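Local coordinates for protein nucleoside phosphorylase, putative (PDB 3BJE) that acts as a homodimeric uridine phosphorylase, using phosphate to split uridine into uracil and ribose 1-phosphate, at residues Thr89-Gly94 against Glu101-Glu106; Glu106-Lys111 against Arg121-Asp126; Arg193-Arg196 against Gly200-Ala203. One frame throughout, in Å; residues are numbered along the deposited sequence.

Contact 1 of 3, residues Thr89-Gly94 against Glu101-Glu106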
loop_
_atom_site.group_PDB
_atom_site.type_symbol
_atom_site.label_atom_id
_atom_site.label_comp_id
_atom_site.label_asym_id
_atom_site.label_seq_id
_atom_site.Cartn_x
_atom_site.Cartn_y
_atom_site.Cartn_z
ATOM N N THR A 89 18.708 -11.189 6.287
ATOM C CA THR A 89 17.279 -11.315 6.612
ATOM C C THR A 89 16.471 -11.037 5.336
ATOM O O THR A 89 16.758 -10.077 4.625
ATOM C CB THR A 89 16.837 -10.298 7.697
ATOM O OG1 THR A 89 17.565 -10.542 8.899
ATOM C CG2 THR A 89 15.327 -10.396 7.999
ATOM N N VAL A 90 15.500 -11.902 5.042
ATOM C CA VAL A 90 14.539 -11.629 3.949
ATOM C C VAL A 90 13.226 -11.241 4.627
ATOM O O VAL A 90 12.822 -11.895 5.596
ATOM C CB VAL A 90 14.360 -12.817 2.959
ATOM C CG1 VAL A 90 13.984 -14.117 3.664
ATOM C CG2 VAL A 90 13.334 -12.457 1.855
ATOM N N ILE A 91 12.621 -10.150 4.146
ATOM C CA ILE A 91 11.369 -9.614 4.659
ATOM C C ILE A 91 10.400 -9.386 3.502
ATOM O O ILE A 91 10.780 -8.754 2.495
ATOM C CB ILE A 91 11.564 -8.246 5.365
ATOM C CG1 ILE A 91 12.480 -8.403 6.577
ATOM C CG2 ILE A 91 10.219 -7.645 5.770
ATOM C CD1 ILE A 91 12.866 -7.086 7.247
ATOM N N SER A 92 9.176 -9.891 3.634
ATOM C CA SER A 92 8.119 -9.486 2.734
ATOM C C SER A 92 7.430 -8.238 3.269
ATOM O O SER A 92 7.104 -8.164 4.446
ATOM C CB SER A 92 7.082 -10.591 2.497
ATOM O OG SER A 92 6.399 -10.987 3.678
ATOM N N THR A 93 7.211 -7.288 2.368
ATOM C CA THR A 93 6.626 -6.020 2.734
ATOM C C THR A 93 5.165 -5.900 2.355
ATOM O O THR A 93 4.481 -5.006 2.837
ATOM C CB THR A 93 7.387 -4.888 2.041
ATOM O OG1 THR A 93 7.241 -5.008 0.624
ATOM C CG2 THR A 93 8.884 -4.922 2.388
ATOM N N GLY A 94 4.688 -6.794 1.498
ATOM C CA GLY A 94 3.408 -6.584 0.838
ATOM C C GLY A 94 3.572 -5.479 -0.190
ATOM O O GLY A 94 4.676 -5.012 -0.450
ATOM N N GLU A 101 7.013 2.321 3.965
ATOM C CA GLU A 101 7.121 3.332 5.014
ATOM C C GLU A 101 6.967 2.637 6.380
ATOM O O GLU A 101 7.727 2.898 7.312
ATOM C CB GLU A 101 6.067 4.423 4.800
ATOM C CG GLU A 101 6.237 5.667 5.705
ATOM C CD GLU A 101 5.290 5.752 6.911
ATOM O OE1 GLU A 101 4.640 4.717 7.254
ATOM O OE2 GLU A 101 5.204 6.840 7.522
ATOM N N ILE A 102 6.006 1.724 6.476
ATOM C CA ILE A 102 5.826 0.963 7.707
ATOM C C ILE A 102 7.080 0.162 8.057
ATOM O O ILE A 102 7.637 0.256 9.153
ATOM C CB ILE A 102 4.626 0.023 7.575
ATOM C CG1 ILE A 102 3.331 0.839 7.624
ATOM C CG2 ILE A 102 4.636 -1.027 8.712
ATOM C CD1 ILE A 102 2.087 0.053 7.236
ATOM N N VAL A 103 7.522 -0.663 7.126
ATOM C CA VAL A 103 8.607 -1.583 7.416
ATOM C C VAL A 103 9.936 -0.856 7.685
ATOM O O VAL A 103 10.703 -1.268 8.579
ATOM C CB VAL A 103 8.735 -2.624 6.284
ATOM C CG1 VAL A 103 9.955 -3.532 6.492
ATOM C CG2 VAL A 103 7.470 -3.486 6.235
ATOM N N LEU A 104 10.255 0.178 6.895
ATOM C CA LEU A 104 11.492 0.925 7.154
ATOM C C LEU A 104 11.484 1.662 8.502
ATOM O O LEU A 104 12.533 1.730 9.161
ATOM C CB LEU A 104 11.841 1.891 6.022
ATOM C CG LEU A 104 12.482 1.247 4.791
ATOM C CD1 LEU A 104 12.663 2.336 3.735
ATOM C CD2 LEU A 104 13.800 0.552 5.097
ATOM N N ASN A 105 10.347 2.220 8.925
ATOM C CA ASN A 105 10.268 2.824 10.263
ATOM C C ASN A 105 10.547 1.787 11.348
ATOM O O ASN A 105 11.261 2.068 12.317
ATOM C CB ASN A 105 8.884 3.439 10.486
ATOM C CG ASN A 105 8.825 4.883 10.073
ATOM O OD1 ASN A 105 9.082 5.761 10.897
ATOM N ND2 ASN A 105 8.519 5.141 8.801
ATOM N N GLU A 106 10.003 0.588 11.164
ATOM C CA GLU A 106 10.162 -0.454 12.157
ATOM C C GLU A 106 11.582 -1.026 12.164
ATOM O O GLU A 106 12.135 -1.250 13.241
ATOM C CB GLU A 106 9.053 -1.504 12.010
ATOM C CG GLU A 106 7.693 -0.864 12.263
ATOM C CD GLU A 106 6.517 -1.810 12.208
ATOM O OE1 GLU A 106 6.702 -3.019 11.979
ATOM O OE2 GLU A 106 5.382 -1.331 12.397
#
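Between 89-94 and 101-106 the backbones come nearest at Thr93, just past the end of strand 86-92, and Val103 of helix 97-112, their CA atoms 6.7 Å apart. The chain leaves the strand at Ser92, turns through a short loop and returns as the helix, with side chains alone filling the gap. Val103 carries the helix side and splits its two methyls between two partners. Its CG1, anti to the backbone N (chi1 175°), lies 4.2 Å from Ile91 CG2, and the two branches pass side by side, running opposite ways. Its other methyl, CG2, faces Thr93 CG2 at 4.3 Å, so Thr93 gives only its methyl to the apolar seam. The hydroxyl turns along its own loop: Thr93 OG1 donates to Gly94 O at 2.8 Å, in the carbonyl plane and on a lone pair. Phe48 of strand 45-49 packs on both Thr93 and Val103 and extends the buried layer. Asn99, a calcium ligand, donates its side-chain amide to Thr93 O and so ties the loop to the start of the helix. Strand and helix of this nucleoside phosphorylase fold thus pack behind the loop whose Met95 belongs to both the ribose 1-phosphate pocket and the calcium site.

Contact 2 of 3, residues Glu106-Lys111 against Arg121-Asp126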
loop_
_atom_site.group_PDB
_atom_site.type_symbol
_atom_site.label_atom_id
_atom_site.label_comp_id
_atom_site.label_asym_id
_atom_site.label_seq_id
_atom_site.Cartn_x
_atom_site.Cartn_y
_atom_site.Cartn_z
ATOM N N GLU A 106 10.003 0.588 11.164
ATOM C CA GLU A 106 10.162 -0.454 12.157
ATOM C C GLU A 106 11.582 -1.026 12.164
ATOM O O GLU A 106 12.135 -1.250 13.241
ATOM C CB GLU A 106 9.053 -1.504 12.010
ATOM C CG GLU A 106 7.693 -0.864 12.263
ATOM C CD GLU A 106 6.517 -1.810 12.208
ATOM O OE1 GLU A 106 6.702 -3.019 11.979
ATOM O OE2 GLU A 106 5.382 -1.331 12.397
ATOM N N ILE A 107 12.181 -1.197 10.983
ATOM C CA ILE A 107 13.613 -1.555 10.906
ATOM C C ILE A 107 14.477 -0.486 11.605
ATOM O O ILE A 107 15.423 -0.801 12.342
ATOM C CB ILE A 107 14.067 -1.762 9.439
ATOM C CG1 ILE A 107 13.482 -3.067 8.870
ATOM C CG2 ILE A 107 15.614 -1.744 9.329
ATOM C CD1 ILE A 107 13.567 -3.152 7.333
ATOM N N HIS A 108 14.173 0.788 11.341
ATOM C CA HIS A 108 14.879 1.895 12.015
ATOM C C HIS A 108 14.837 1.781 13.524
ATOM O O HIS A 108 15.888 1.862 14.167
ATOM C CB HIS A 108 14.333 3.243 11.535
ATOM C CG HIS A 108 15.034 4.425 12.115
ATOM N ND1 HIS A 108 16.406 4.516 12.155
ATOM C CD2 HIS A 108 14.559 5.562 12.682
ATOM C CE1 HIS A 108 16.747 5.659 12.731
ATOM N NE2 HIS A 108 15.646 6.308 13.065
ATOM N N ALA A 109 13.650 1.529 14.073
ATOM C CA ALA A 109 13.506 1.331 15.508
ATOM C C ALA A 109 14.236 0.072 15.999
ATOM O O ALA A 109 14.919 0.093 17.026
ATOM C CB ALA A 109 12.003 1.292 15.896
ATOM N N LEU A 110 14.118 -1.031 15.266
ATOM C CA LEU A 110 14.822 -2.244 15.680
ATOM C C LEU A 110 16.347 -2.077 15.716
ATOM O O LEU A 110 17.029 -2.641 16.591
ATOM C CB LEU A 110 14.429 -3.418 14.801
ATOM C CG LEU A 110 12.986 -3.893 14.987
ATOM C CD1 LEU A 110 12.652 -4.920 13.922
ATOM C CD2 LEU A 110 12.759 -4.493 16.364
ATOM N N LYS A 111 16.884 -1.304 14.778
ATOM C CA LYS A 111 18.330 -1.108 14.713
ATOM C C LYS A 111 18.848 -0.004 15.616
ATOM O O LYS A 111 19.975 -0.091 16.113
ATOM C CB LYS A 111 18.760 -0.867 13.278
ATOM C CG LYS A 111 18.718 -2.157 12.464
ATOM C CD LYS A 111 19.905 -3.086 12.793
ATOM C CE LYS A 111 19.686 -4.492 12.256
ATOM N NZ LYS A 111 20.790 -5.424 12.613
ATOM N N ARG A 121 20.107 5.252 19.772
ATOM C CA ARG A 121 21.549 5.143 19.709
ATOM C C ARG A 121 22.158 6.418 19.156
ATOM O O ARG A 121 21.553 7.089 18.324
ATOM C CB ARG A 121 21.928 3.962 18.815
ATOM C CG ARG A 121 21.471 2.603 19.354
ATOM C CD ARG A 121 21.900 1.450 18.452
ATOM N NE ARG A 121 21.240 0.220 18.870
ATOM C CZ ARG A 121 21.574 -0.499 19.939
ATOM N NH1 ARG A 121 22.597 -0.147 20.711
ATOM N NH2 ARG A 121 20.881 -1.590 20.240
ATOM N N HIS A 122 23.365 6.749 19.613
ATOM C CA HIS A 122 24.061 7.926 19.122
ATOM C C HIS A 122 24.590 7.650 17.735
ATOM O O HIS A 122 24.901 6.506 17.391
ATOM C CB HIS A 122 25.271 8.295 19.988
ATOM C CG HIS A 122 24.957 8.486 21.433
ATOM N ND1 HIS A 122 24.055 9.425 21.878
ATOM C CD2 HIS A 122 25.432 7.861 22.535
ATOM C CE1 HIS A 122 23.985 9.368 23.197
ATOM N NE2 HIS A 122 24.815 8.432 23.622
ATOM N N ARG A 123 24.718 8.723 16.965
ATOM C CA ARG A 123 25.440 8.703 15.703
ATOM C C ARG A 123 26.542 9.747 15.764
ATOM O O ARG A 123 26.440 10.727 16.504
ATOM C CB ARG A 123 24.509 9.038 14.560
ATOM C CG ARG A 123 23.482 7.987 14.255
ATOM C CD ARG A 123 22.724 8.435 13.061
ATOM N NE ARG A 123 21.734 7.479 12.582
ATOM C CZ ARG A 123 21.140 7.608 11.400
ATOM N NH1 ARG A 123 21.485 8.595 10.578
ATOM N NH2 ARG A 123 20.246 6.720 11.010
ATOM N N LYS A 124 27.591 9.537 14.979
ATOM C CA LYS A 124 28.703 10.483 14.935
ATOM C C LYS A 124 28.191 11.861 14.524
ATOM O O LYS A 124 27.395 11.985 13.596
ATOM C CB LYS A 124 29.797 9.995 13.985
ATOM C CG LYS A 124 30.558 8.793 14.533
ATOM C CD LYS A 124 31.901 8.590 13.847
ATOM C CE LYS A 124 32.681 7.447 14.495
ATOM N NZ LYS A 124 34.055 7.293 13.933
ATOM N N GLY A 125 28.622 12.888 15.249
ATOM C CA GLY A 125 28.170 14.254 14.991
ATOM C C GLY A 125 27.002 14.727 15.845
ATOM O O GLY A 125 26.701 15.918 15.865
ATOM N N ASP A 126 26.333 13.818 16.549
ATOM C CA ASP A 126 25.310 14.231 17.511
ATOM C C ASP A 126 25.901 15.209 18.517
ATOM O O ASP A 126 26.956 14.946 19.088
ATOM C CB ASP A 126 24.733 13.033 18.264
ATOM C CG ASP A 126 23.826 12.184 17.402
ATOM O OD1 ASP A 126 23.517 12.588 16.263
ATOM O OD2 ASP A 126 23.431 11.105 17.868
HETATM O O HOH W 1 18.352 -1.319 18.760
#
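The C-terminal turn of helix 97-112 meets the loop that leaves the small hairpin of strands 113-114 and 119-120, with Arg121 reaching back to Lys111 at the helix end and Arg123 to His108. The contact lies at the dimer interface, away from the annotated sites. Arg121 runs extended from CG to NE, which brings NE within 3.0 Å of Lys111 O. The bond is bent, with an N-H...O angle of 135°, and the oxygen sits near the edge of the guanidinium while NE approaches from 31° off the carbonyl plane. A second link lies beside it: water 1 donates to Leu110 O and accepts from Arg121 NH2, each at 2.9 Å. One guanidinium thereby reaches two successive carbonyls of the last turn, Lys111 O directly and Leu110 O through the water, where a positive group would probably suit the helix end.

Arg123 also has an extended chain, and its NH2 comes to 4.0 Å from His108 CE1, the two flat groups nearly perpendicular at 84°. Polar partners elsewhere hold both groups: Arg123 NH2 pairs with Glu112 and with Leu305 O, while His108 ND1 bonds to Tyr307 and NE2 to the backbone N of Arg260 of the second subunit. Asp126 forms a salt bridge with that same Arg260 of the second subunit. Arg123 also begins a type II turn, closed by Asp126 N donating to Arg123 O at 3.1 Å; in return Arg123 N donates to Asp126 OD2 at 2.9 Å, meeting the carboxylate from above its plane.

Contact 3 of 3, residues Arg193-Arg196 against Gly200-Ala203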
loop_
_atom_site.group_PDB
_atom_site.type_symbol
_atom_site.label_atom_id
_atom_site.label_comp_id
_atom_site.label_asym_id
_atom_site.label_seq_id
_atom_site.Cartn_x
_atom_site.Cartn_y
_atom_site.Cartn_z
ATOM N N ARG A 193 12.503 17.748 -13.944
ATOM C CA ARG A 193 12.163 18.747 -14.961
ATOM C C ARG A 193 11.606 18.062 -16.207
ATOM O O ARG A 193 10.572 18.472 -16.736
ATOM C CB ARG A 193 13.386 19.614 -15.337
ATOM C CG ARG A 193 13.094 20.670 -16.397
ATOM C CD ARG A 193 14.355 21.383 -16.841
ATOM N NE ARG A 193 15.178 20.598 -17.764
ATOM C CZ ARG A 193 15.036 20.586 -19.092
ATOM N NH1 ARG A 193 14.063 21.271 -19.685
ATOM N NH2 ARG A 193 15.860 19.854 -19.837
ATOM N N ILE A 194 12.296 17.037 -16.692
ATOM C CA ILE A 194 11.882 16.354 -17.904
ATOM C C ILE A 194 10.538 15.668 -17.700
ATOM O O ILE A 194 9.634 15.798 -18.516
ATOM C CB ILE A 194 12.966 15.350 -18.383
ATOM C CG1 ILE A 194 14.203 16.099 -18.876
ATOM C CG2 ILE A 194 12.445 14.434 -19.490
ATOM C CD1 ILE A 194 14.008 16.854 -20.196
ATOM N N VAL A 195 10.382 14.963 -16.589
ATOM C CA VAL A 195 9.115 14.277 -16.321
ATOM C C VAL A 195 7.951 15.276 -16.195
ATOM O O VAL A 195 6.862 15.040 -16.727
ATOM C CB VAL A 195 9.201 13.397 -15.037
ATOM C CG1 VAL A 195 7.823 12.829 -14.685
ATOM C CG2 VAL A 195 10.192 12.258 -15.243
ATOM N N ARG A 196 8.160 16.380 -15.486
ATOM C CA ARG A 196 7.116 17.397 -15.338
ATOM C C ARG A 196 6.761 18.101 -16.654
ATOM O O ARG A 196 5.605 18.498 -16.843
ATOM C CB ARG A 196 7.543 18.430 -14.295
ATOM C CG ARG A 196 7.599 17.871 -12.880
ATOM C CD ARG A 196 6.256 17.949 -12.206
ATOM N NE ARG A 196 5.873 19.350 -12.034
ATOM C CZ ARG A 196 4.717 19.751 -11.513
ATOM N NH1 ARG A 196 3.835 18.862 -11.079
ATOM N NH2 ARG A 196 4.456 21.052 -11.403
ATOM N N GLY A 200 2.211 13.606 -18.531
ATOM C CA GLY A 200 1.037 13.966 -17.748
ATOM C C GLY A 200 1.269 14.052 -16.256
ATOM O O GLY A 200 0.393 14.519 -15.520
ATOM N N LEU A 201 2.444 13.607 -15.795
ATOM C CA LEU A 201 2.834 13.849 -14.395
ATOM C C LEU A 201 3.064 15.343 -14.129
ATOM O O LEU A 201 3.300 15.723 -12.994
ATOM C CB LEU A 201 4.056 13.030 -14.005
ATOM C CG LEU A 201 3.774 11.514 -14.046
ATOM C CD1 LEU A 201 5.070 10.720 -14.082
ATOM C CD2 LEU A 201 2.894 11.023 -12.865
ATOM N N ARG A 202 2.951 16.194 -15.150
ATOM C CA ARG A 202 2.826 17.626 -14.928
ATOM C C ARG A 202 1.733 17.958 -13.889
ATOM O O ARG A 202 1.757 19.016 -13.294
ATOM C CB ARG A 202 2.592 18.377 -16.248
ATOM C CG ARG A 202 1.224 18.144 -16.875
ATOM C CD ARG A 202 1.029 18.947 -18.151
ATOM N NE ARG A 202 2.084 18.680 -19.129
ATOM C CZ ARG A 202 2.112 17.647 -19.965
ATOM N NH1 ARG A 202 1.113 16.765 -19.995
ATOM N NH2 ARG A 202 3.159 17.498 -20.779
ATOM N N ALA A 203 0.777 17.046 -13.713
ATOM C CA ALA A 203 -0.342 17.253 -12.785
ATOM C C ALA A 203 -0.043 16.824 -11.347
ATOM O O ALA A 203 -0.867 17.041 -10.458
ATOM C CB ALA A 203 -1.566 16.509 -13.297
HETATM O O HOH W 2 4.183 20.393 -18.823
#
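Arg196 and Arg202 stand with CA atoms 4.3 Å apart because the chain, on leaving helix 186-198, folds back at once through a short 3-10 segment. This is a helix C-terminal end closed by the residues that follow it, a local reversal on the way to strand 207-210.

Gly200 starts the segment. Next, Leu201 supplies the apolar half of the contact. Its CD1 lies 3.5 Å from Val195 CG1, a close methyl-to-methyl approach, and its CB is 3.8 Å from the same Val195 CG1, so this one valine methyl rests against both root and tip of the leucine as the side chains cross. Met170 of the same chain and Tyr176 of the second subunit also pack on Leu201, while Phe279 and Leu277 touch Val195, joining the pair to a wider apolar cluster.

Arg202 turns to the polar end of the helix. Its CB sits 3.1 Å from Arg196 O. With a first torsion of 70°, CG lies between the backbone N and the carbonyl carbon, and from there the later bend at chi3 brings NE round to donate to water 2 at 2.7 Å, in the guanidinium plane, while that water donates to Arg196 O at 3.1 Å. With Arg202 NH2 bonded to Glu197 O and Thr199 OG1 to Val195 O, three successive carbonyls of the last helical turn receive partners.

Past Arg202 the chain continues through Ala203 to Ile204, whose carbonyl accepts from Arg196 NH1. Bends at chi2 (-86°) and chi3 (-65°) bring the Arg196 guanidinium there, and Arg202 O lies over one of its faces, 3.0 Å from Arg196 NH1 but at an angle too poor for a hydrogen bond.

Overall arrangement
From the N terminus the three contacts follow in series, each closing a short loop before the next opens, and none crosses another. Contact 1 closes the turn from strand 86-92 into helix 97-112. Contact 2 begins on the same helix, sharing Glu106, and closes the hairpin excursion beyond it. These two also touch: Ile91 CD1 packs on Ile107 CD1 at 4.0 Å. One helix therefore leads from the calcium and ribose phosphate site out to the loop at 121-126, meeting the second subunit along the way. Contact 3 stands apart, its centre about 30 Å from that of contact 1 and 36 Å from that of contact 2, and joins helix 186-198 to the approach to strand 207-210.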